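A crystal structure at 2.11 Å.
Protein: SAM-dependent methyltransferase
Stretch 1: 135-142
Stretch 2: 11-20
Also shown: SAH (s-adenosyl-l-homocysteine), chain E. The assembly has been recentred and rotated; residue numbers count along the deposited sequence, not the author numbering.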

# COMPACT_ATOMS: atom_id res chain seq x y z
N HIS A 135 -1.62 2.60 -6.20
CA HIS A 135 -2.26 3.77 -6.83
C HIS A 135 -1.25 4.88 -7.13
O HIS A 135 -1.38 5.58 -8.13
CB HIS A 135 -3.39 4.29 -5.96
CG HIS A 135 -2.89 5.03 -4.75
ND1 HIS A 135 -2.65 6.38 -4.75
CD2 HIS A 135 -2.55 4.59 -3.52
CE1 HIS A 135 -2.18 6.75 -3.57
NE2 HIS A 135 -2.10 5.68 -2.81
N HIS A 136 -0.21 5.01 -6.30
CA HIS A 136 0.79 6.05 -6.51
C HIS A 136 1.88 5.66 -7.52
O HIS A 136 2.71 6.52 -7.90
CB HIS A 136 1.45 6.42 -5.18
CG HIS A 136 2.01 5.23 -4.48
ND1 HIS A 136 3.21 4.65 -4.83
CD2 HIS A 136 1.51 4.50 -3.45
CE1 HIS A 136 3.42 3.60 -4.05
NE2 HIS A 136 2.40 3.49 -3.22
N ILE A 137 1.91 4.40 -7.94
CA ILE A 137 2.92 3.96 -8.91
C ILE A 137 2.64 4.57 -10.28
O ILE A 137 1.51 4.49 -10.79
CB ILE A 137 3.01 2.40 -9.00
CG1 ILE A 137 3.37 1.79 -7.63
CG2 ILE A 137 4.03 1.95 -10.09
CD1 ILE A 137 4.83 1.94 -7.16
N PRO A 138 3.64 5.22 -10.89
CA PRO A 138 3.41 5.71 -12.24
C PRO A 138 2.88 4.58 -13.15
O PRO A 138 3.37 3.45 -13.07
CB PRO A 138 4.81 6.16 -12.69
CG PRO A 138 5.46 6.53 -11.40
CD PRO A 138 5.00 5.52 -10.43
N VAL A 139 1.91 4.92 -13.98
CA VAL A 139 1.20 3.93 -14.81
C VAL A 139 2.15 3.10 -15.67
O VAL A 139 1.99 1.88 -15.76
CB VAL A 139 0.08 4.61 -15.65
CG1 VAL A 139 -0.47 3.67 -16.74
CG2 VAL A 139 -1.02 5.04 -14.67
N GLU A 140 3.17 3.75 -16.22
CA GLU A 140 4.13 3.05 -17.06
C GLU A 140 5.06 2.07 -16.30
O GLU A 140 5.77 1.30 -16.92
CB GLU A 140 4.96 4.04 -17.89
CG GLU A 140 5.90 4.91 -17.04
CD GLU A 140 5.27 6.20 -16.42
OE1 GLU A 140 4.00 6.40 -16.36
OE2 GLU A 140 6.14 7.02 -16.00
N LYS A 141 5.03 2.07 -14.97
CA LYS A 141 5.82 1.15 -14.18
C LYS A 141 4.98 0.10 -13.49
O LYS A 141 5.53 -0.79 -12.82
CB LYS A 141 6.62 1.95 -13.15
CG LYS A 141 7.73 2.74 -13.87
CD LYS A 141 8.20 3.87 -13.02
CE LYS A 141 9.37 4.71 -13.71
NZ LYS A 141 9.54 6.03 -12.94
N ARG A 142 3.67 0.17 -13.65
CA ARG A 142 2.76 -0.72 -12.93
C ARG A 142 2.89 -2.20 -13.29
O ARG A 142 2.70 -3.04 -12.44
CB ARG A 142 1.30 -0.28 -13.07
CG ARG A 142 1.00 0.97 -12.24
CD ARG A 142 -0.43 1.46 -12.43
NE ARG A 142 -0.74 2.59 -11.54
CZ ARG A 142 -1.97 3.03 -11.29
NH1 ARG A 142 -3.03 2.45 -11.85
NH2 ARG A 142 -2.15 4.06 -10.46
N SAH E . 1.04 -0.16 3.47
CA SAH E . 1.56 0.92 4.35
CB SAH E . 2.25 2.06 3.57
CG SAH E . 1.47 2.81 2.47
SD SAH E . 2.40 4.17 1.75
C SAH E . 0.46 1.50 5.23
O SAH E . 0.77 2.11 6.29
OXT SAH E . -0.72 1.39 4.91
C5' SAH E . 3.09 3.39 0.32
C4' SAH E . 4.33 2.52 0.66
O4' SAH E . 4.82 1.88 -0.55
C3' SAH E . 5.56 3.25 1.23
O3' SAH E . 6.02 2.67 2.44
C2' SAH E . 6.63 3.10 0.16
O2' SAH E . 8.00 3.17 0.62
C1' SAH E . 6.24 1.79 -0.49
N9 SAH E . 6.80 1.60 -1.84
C8 SAH E . 6.86 2.57 -2.80
N7 SAH E . 7.41 2.06 -3.92
C5 SAH E . 7.72 0.76 -3.65
C6 SAH E . 8.38 -0.31 -4.40
N6 SAH E . 8.78 0.01 -5.65
N1 SAH E . 8.57 -1.51 -3.83
C2 SAH E . 8.16 -1.74 -2.54
N3 SAH E . 7.58 -0.78 -1.82
C4 SAH E . 7.36 0.46 -2.29
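Stretch 2 (11-20) PDINVADAWE

What backbone shapes meet here? Stretch 1 has no regular helix or strand over most of its length; it is extended at Ile137 and Pro138, then turns through Val139 and Glu140, where Lys141 N donates to Pro138 O at 2.9 Å. Stretch 2 starts as an extended segment, with Ile13 at phi/psi -133/163, and enters a helix at Val15 that runs on past Glu20. Asn14 caps that helix: its OD1 accepts from Asp17 N at 3.0 Å, occupying an amide that has no partner one turn back within the helix. The Asn14 CA-to-CB bond points away from stretch 1.

How do the two chains run past each other? The nearest CA pairs are Ile137 CA to Val15 CA at 7.7 Å and Pro138 CA to Asp12 CA at 8.3 Å, so as stretch 1 advances from Ile137 to Pro138, its closest neighbour moves back from Val15 to Asp12. At these separations the backbones leave room for side chains between them, and no clear direct hydrogen bond joins the stretches.

What fills the middle of the contact? Val15, at the first turn of the helix, points toward stretch 1 and has more of its surface covered there than any other residue of stretch 2. Its CG2 lies 3.7 Å from Pro138 CD, and its CG1 lies 4.2 Å from Ile137 CD1. The Ile137 CA-to-CB bond runs sideways, yet the end of the side chain comes nearer to the helix.

How does Lys141 reach the loop before the helix? Its chi2 to chi4 are all t, and this extended chain carries NZ to 2.8 Å from Ile13 O. Asp12 OD1 is 4.1 Å from Lys141 NZ, beyond a salt bridge, but water 1 links the two: it accepts from Lys141 NZ at 2.7 Å and donates to Asp12 OD1 at 2.8 Å. The same water accepts from Ile13 N at 3.2 Å.

What happens at the aromatic end, beside the ligand? Trp19 turns its edge toward the face of His136, with the centroid of its six-membered ring 4.9 Å from that of the imidazole and the planes at 57°. Water 2 bridges the pair, accepting from Trp19 NE1 at 2.9 Å and donating to His136 O at 3.1 Å. Both residues also border S-adenosyl-L-homocysteine: Trp19 CD1 is 3.4 Å from SAH C8, which lies over one face of the indole, and His136 NE2 is 3.6 Å from SAH C5'.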

# COMPACT_ATOMS: atom_id res chain seq x y z
N PRO A 11 4.81 14.23 -12.09
CA PRO A 11 6.27 14.42 -12.16
C PRO A 11 6.97 13.07 -12.43
O PRO A 11 6.53 12.03 -11.92
CB PRO A 11 6.64 14.96 -10.76
CG PRO A 11 5.36 15.37 -10.12
CD PRO A 11 4.28 14.51 -10.74
N ASP A 12 8.01 13.10 -13.26
CA ASP A 12 8.77 11.90 -13.58
C ASP A 12 9.77 11.66 -12.43
O ASP A 12 10.57 12.53 -12.13
CB ASP A 12 9.49 12.07 -14.93
CG ASP A 12 10.13 10.76 -15.44
OD1 ASP A 12 9.88 9.68 -14.86
OD2 ASP A 12 10.90 10.83 -16.43
N ILE A 13 9.70 10.51 -11.76
CA ILE A 13 10.54 10.27 -10.60
C ILE A 13 11.21 8.91 -10.64
O ILE A 13 10.80 8.02 -11.37
CB ILE A 13 9.73 10.32 -9.26
CG1 ILE A 13 8.52 9.40 -9.34
CG2 ILE A 13 9.27 11.71 -8.95
CD1 ILE A 13 7.83 9.15 -7.95
N ASN A 14 12.25 8.79 -9.83
CA ASN A 14 12.80 7.51 -9.48
C ASN A 14 12.03 7.13 -8.23
O ASN A 14 12.20 7.75 -7.17
CB ASN A 14 14.29 7.62 -9.19
CG ASN A 14 14.90 6.28 -8.87
OD1 ASN A 14 14.52 5.62 -7.90
ND2 ASN A 14 15.84 5.85 -9.71
N VAL A 15 11.16 6.13 -8.37
CA VAL A 15 10.23 5.77 -7.32
C VAL A 15 10.96 5.37 -6.01
O VAL A 15 10.57 5.84 -4.93
CB VAL A 15 9.26 4.64 -7.81
CG1 VAL A 15 8.43 4.03 -6.63
CG2 VAL A 15 8.37 5.17 -8.97
N ALA A 16 11.98 4.51 -6.12
CA ALA A 16 12.75 4.04 -4.94
C ALA A 16 13.36 5.23 -4.19
O ALA A 16 13.19 5.36 -2.99
CB ALA A 16 13.86 3.02 -5.36
N ASP A 17 14.02 6.10 -4.94
CA ASP A 17 14.66 7.29 -4.37
C ASP A 17 13.68 8.26 -3.71
O ASP A 17 13.93 8.78 -2.61
CB ASP A 17 15.42 8.03 -5.46
CG ASP A 17 16.70 7.31 -5.92
OD1 ASP A 17 17.10 6.29 -5.31
OD2 ASP A 17 17.31 7.80 -6.89
N ALA A 18 12.56 8.50 -4.38
CA ALA A 18 11.57 9.47 -3.87
C ALA A 18 11.01 9.01 -2.52
O ALA A 18 10.94 9.79 -1.54
CB ALA A 18 10.46 9.67 -4.90
N TRP A 19 10.65 7.73 -2.45
CA TRP A 19 10.10 7.16 -1.23
C TRP A 19 11.10 7.09 -0.08
O TRP A 19 10.73 7.33 1.07
CB TRP A 19 9.47 5.78 -1.49
CG TRP A 19 8.09 5.90 -2.06
CD1 TRP A 19 7.73 5.81 -3.39
CD2 TRP A 19 6.90 6.25 -1.35
NE1 TRP A 19 6.37 6.05 -3.52
CE2 TRP A 19 5.84 6.30 -2.28
CE3 TRP A 19 6.63 6.51 -0.00
CZ2 TRP A 19 4.53 6.56 -1.91
CZ3 TRP A 19 5.33 6.78 0.37
CH2 TRP A 19 4.30 6.82 -0.58
N GLU A 20 12.35 6.74 -0.38
CA GLU A 20 13.36 6.78 0.65
C GLU A 20 13.60 8.22 1.12
O GLU A 20 13.78 8.45 2.33
CB GLU A 20 14.66 6.10 0.20
CG GLU A 20 15.88 6.30 1.15
CD GLU A 20 15.62 5.82 2.59
OE1 GLU A 20 14.77 4.93 2.81
OE2 GLU A 20 16.33 6.31 3.49
O HOH W 1 8.08 8.26 -13.33
O HOH W 2 5.31 6.24 -6.26